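Side-chain contact in putative methyl-accepting chemotaxis protein (Salmonella enterica subsp. enterica serovar Typhimurium str. LT2, PDB 6DB1), which probably senses chemical ligands through its N-terminal helical domain and passes the signal to the chemotaxis machinery: residues M21-Q26 against S88-L93. Sequence-based numbering, arbitrary orientation.
Sequences MTVLSQ and SNWQAL
Trp90 of helix 80-105 reaches across to helix 13-46 and drives the benzo end of its indole between Val23 and Leu24. Its CB is already directed at that helix, and CG, anti to the backbone N (chi1 -168°), continues this direction, extending the indole toward a partner whose nearest CA, that of Leu24, lies 9.3 Å from the CA of Trp90. The valine side chain stands roughly perpendicular to that of Trp90, with CG1 of Val23 4.2 Å from CH2 of the indole. The carbonyl oxygen of Val23 meets the same corner at the ring's edge, close to its plane, with O 3.5 Å from Trp90 CH2. Leu24 approaches obliquely: its CB points past the ring, but the extended chain (chi1 178°) brings CD1 to 3.9 Å from Trp90 CZ3. The CA of Leu24 lies 4.0 Å from the same CZ3, so the ring abuts the helix backbone as well as the leucine branch.

In the core of the antiparallel four-helix bundle, Phe128 of helix 110-144 packs edge-to-face with the indole, and Lys66 and Leu67 of helix 54-73 also touch it. Leu24 also reaches Phe128, joining three helices in one core layer. No hydrogen bond links the two segments, so cohesion here rests on apolar packing, with the carbonyl probably adding a slight electrostatic attraction to the positively polarised rim of the indole.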
HETATM    1  N   MSE A  21      -2.141   9.276  -5.989  0.50 27.06           N
HETATM    2  CA  MSE A  21      -2.026   7.806  -5.935  0.50 28.14           C
HETATM    3  C   MSE A  21      -0.853   7.408  -5.056  0.50 28.88           C
HETATM    4  O   MSE A  21      -0.926   6.439  -4.327  0.50 28.42           O
HETATM    5  CB  MSE A  21      -1.930   7.223  -7.362  0.50 27.88           C
HETATM    6  CG  MSE A  21      -1.701   5.703  -7.378  0.50 29.45           C
HETATM    7 SE   MSE A  21      -1.542   5.033  -9.236  0.50 30.99          SE
HETATM    8  CE  MSE A  21      -2.512   6.535 -10.068  0.50 29.11           C
ATOM      9  N   THR A  22       0.225   8.188  -5.107  1.00 30.87           N
ATOM     10  CA  THR A  22       1.423   7.929  -4.311  1.00 31.82           C
ATOM     11  C   THR A  22       1.158   8.215  -2.829  1.00 30.20           C
ATOM     12  O   THR A  22       1.561   7.435  -1.988  1.00 29.86           O
ATOM     13  CB  THR A  22       2.612   8.754  -4.821  1.00 34.85           C
ATOM     14  OG1 THR A  22       2.958   8.243  -6.110  1.00 35.34           O
ATOM     15  CG2 THR A  22       3.811   8.689  -3.898  1.00 36.45           C
ATOM     16  N   VAL A  23       0.485   9.327  -2.519  1.00 30.47           N
ATOM     17  CA  VAL A  23       0.174   9.661  -1.126  1.00 29.92           C
ATOM     18  C   VAL A  23      -0.775   8.605  -0.535  1.00 29.27           C
ATOM     19  O   VAL A  23      -0.635   8.224   0.637  1.00 29.88           O
ATOM     20  CB  VAL A  23      -0.392  11.087  -1.011  1.00 29.32           C
ATOM     21  CG1 VAL A  23      -1.001  11.367   0.355  1.00 29.32           C
ATOM     22  CG2 VAL A  23       0.679  12.109  -1.340  1.00 31.57           C
ATOM     23  N   LEU A  24      -1.732   8.139  -1.326  1.00 29.22           N
ATOM     24  CA  LEU A  24      -2.668   7.111  -0.877  1.00 29.58           C
ATOM     25  C   LEU A  24      -1.911   5.799  -0.598  1.00 29.22           C
ATOM     26  O   LEU A  24      -2.168   5.133   0.400  1.00 28.39           O
ATOM     27  CB  LEU A  24      -3.761   6.932  -1.941  1.00 30.69           C
ATOM     28  CG  LEU A  24      -4.810   5.848  -1.668  1.00 33.05           C
ATOM     29  CD1 LEU A  24      -5.547   6.087  -0.356  1.00 32.75           C
ATOM     30  CD2 LEU A  24      -5.803   5.753  -2.827  1.00 35.51           C
ATOM     31  N   SER A  25      -0.991   5.405  -1.473  1.00 30.04           N
ATOM     32  CA  SER A  25      -0.211   4.166  -1.254  1.00 31.22           C
ATOM     33  C   SER A  25       0.669   4.283  -0.008  1.00 31.42           C
ATOM     34  O   SER A  25       0.824   3.337   0.742  1.00 31.82           O
ATOM     35  CB  SER A  25       0.633   3.833  -2.441  1.00 32.35           C
ATOM     36  OG  SER A  25      -0.175   3.427  -3.519  1.00 33.16           O
ATOM     37  N   GLN A  26       1.257   5.454   0.172  1.00 32.89           N
ATOM     38  CA  GLN A  26       2.092   5.705   1.315  1.00 34.64           C
ATOM     39  C   GLN A  26       1.239   5.617   2.583  1.00 35.18           C
ATOM     40  O   GLN A  26       1.695   5.070   3.587  1.00 36.30           O
ATOM     41  CB  GLN A  26       2.784   7.058   1.183  1.00 35.13           C
ATOM     42  CG  GLN A  26       3.910   7.070   0.163  1.00 37.76           C
ATOM     43  CD  GLN A  26       4.383   8.471  -0.157  1.00 40.68           C
ATOM     44  OE1 GLN A  26       3.667   9.461   0.024  1.00 40.20           O
ATOM     45  NE2 GLN A  26       5.594   8.561  -0.677  1.00 42.98           N
ATOM     46  N   SER A  88     -12.785  10.379   4.058  1.00 40.60           N
ATOM     47  CA  SER A  88     -13.612  10.070   5.232  1.00 42.80           C
ATOM     48  C   SER A  88     -13.272   8.698   5.810  1.00 40.28           C
ATOM     49  O   SER A  88     -13.221   8.552   7.012  1.00 42.28           O
ATOM     50  CB  SER A  88     -15.067  10.159   4.910  1.00 47.24           C
ATOM     51  OG  SER A  88     -15.422  11.504   4.690  1.00 53.62           O
ATOM     52  N   ASN A  89     -13.051   7.706   4.963  1.00 40.10           N
ATOM     53  CA  ASN A  89     -12.719   6.355   5.447  1.00 40.04           C
ATOM     54  C   ASN A  89     -11.293   6.346   6.013  1.00 38.45           C
ATOM     55  O   ASN A  89     -11.012   5.647   7.001  1.00 39.75           O
ATOM     56  CB  ASN A  89     -12.960   5.300   4.363  1.00 40.86           C
ATOM     57  CG  ASN A  89     -14.433   5.112   4.080  1.00 44.48           C
ATOM     58  OD1 ASN A  89     -15.274   5.585   4.839  1.00 46.50           O
ATOM     59  ND2 ASN A  89     -14.758   4.391   3.019  1.00 45.26           N
ATOM     60  N   TRP A  90     -10.399   7.127   5.415  1.00 37.02           N
ATOM     61  CA  TRP A  90      -9.027   7.221   5.907  1.00 35.53           C
ATOM     62  C   TRP A  90      -9.067   7.835   7.308  1.00 37.40           C
ATOM     63  O   TRP A  90      -8.482   7.311   8.249  1.00 36.47           O
ATOM     64  CB  TRP A  90      -8.192   8.097   4.971  1.00 33.63           C
ATOM     65  CG  TRP A  90      -6.704   8.071   5.158  1.00 31.12           C
ATOM     66  CD1 TRP A  90      -5.996   7.892   6.306  1.00 31.64           C
ATOM     67  CD2 TRP A  90      -5.739   8.423   4.152  1.00 30.43           C
ATOM     68  NE1 TRP A  90      -4.655   8.009   6.056  1.00 31.64           N
ATOM     69  CE2 TRP A  90      -4.470   8.343   4.742  1.00 30.50           C
ATOM     70  CE3 TRP A  90      -5.829   8.723   2.794  1.00 30.26           C
ATOM     71  CZ2 TRP A  90      -3.303   8.596   4.032  1.00 30.18           C
ATOM     72  CZ3 TRP A  90      -4.677   8.964   2.082  1.00 31.09           C
ATOM     73  CH2 TRP A  90      -3.431   8.926   2.707  1.00 31.35           C
ATOM     74  N   GLN A  91      -9.773   8.966   7.416  1.00 40.59           N
ATOM     75  CA  GLN A  91      -9.868   9.703   8.700  1.00 43.37           C
ATOM     76  C   GLN A  91     -10.547   8.834   9.772  1.00 44.50           C
ATOM     77  O   GLN A  91     -10.154   8.873  10.935  1.00 47.47           O
ATOM     78  CB  GLN A  91     -10.574  11.049   8.514  1.00 44.48           C
ATOM     79  CG  GLN A  91     -10.746  11.818   9.822  1.00 47.87           C
ATOM     80  CD  GLN A  91     -11.070  13.276   9.613  1.00 51.80           C
ATOM     81  OE1 GLN A  91     -10.605  13.906   8.666  1.00 51.30           O
ATOM     82  NE2 GLN A  91     -11.823  13.847  10.540  1.00 55.87           N
ATOM     83  N   ALA A  92     -11.553   8.053   9.390  1.00 47.03           N
ATOM     84  CA  ALA A  92     -12.230   7.192  10.355  1.00 47.69           C
ATOM     85  C   ALA A  92     -11.263   6.100  10.844  1.00 46.31           C
ATOM     86  O   ALA A  92     -11.157   5.848  12.041  1.00 42.40           O
ATOM     87  CB  ALA A  92     -13.473   6.600   9.730  1.00 48.36           C
ATOM     88  N   LEU A  93     -10.580   5.448   9.907  1.00 43.71           N
ATOM     89  CA  LEU A  93      -9.656   4.385  10.242  1.00 45.16           C
ATOM     90  C   LEU A  93      -8.652   4.873  11.289  1.00 48.39           C
ATOM     91  O   LEU A  93      -8.325   4.152  12.236  1.00 47.48           O
ATOM     92  CB  LEU A  93      -8.955   3.932   8.958  1.00 44.97           C
ATOM     93  CG  LEU A  93      -7.817   2.929   9.123  1.00 43.62           C
ATOM     94  CD1 LEU A  93      -8.257   1.716   9.931  1.00 43.98           C
ATOM     95  CD2 LEU A  93      -7.301   2.508   7.754  1.00 44.34           C
TER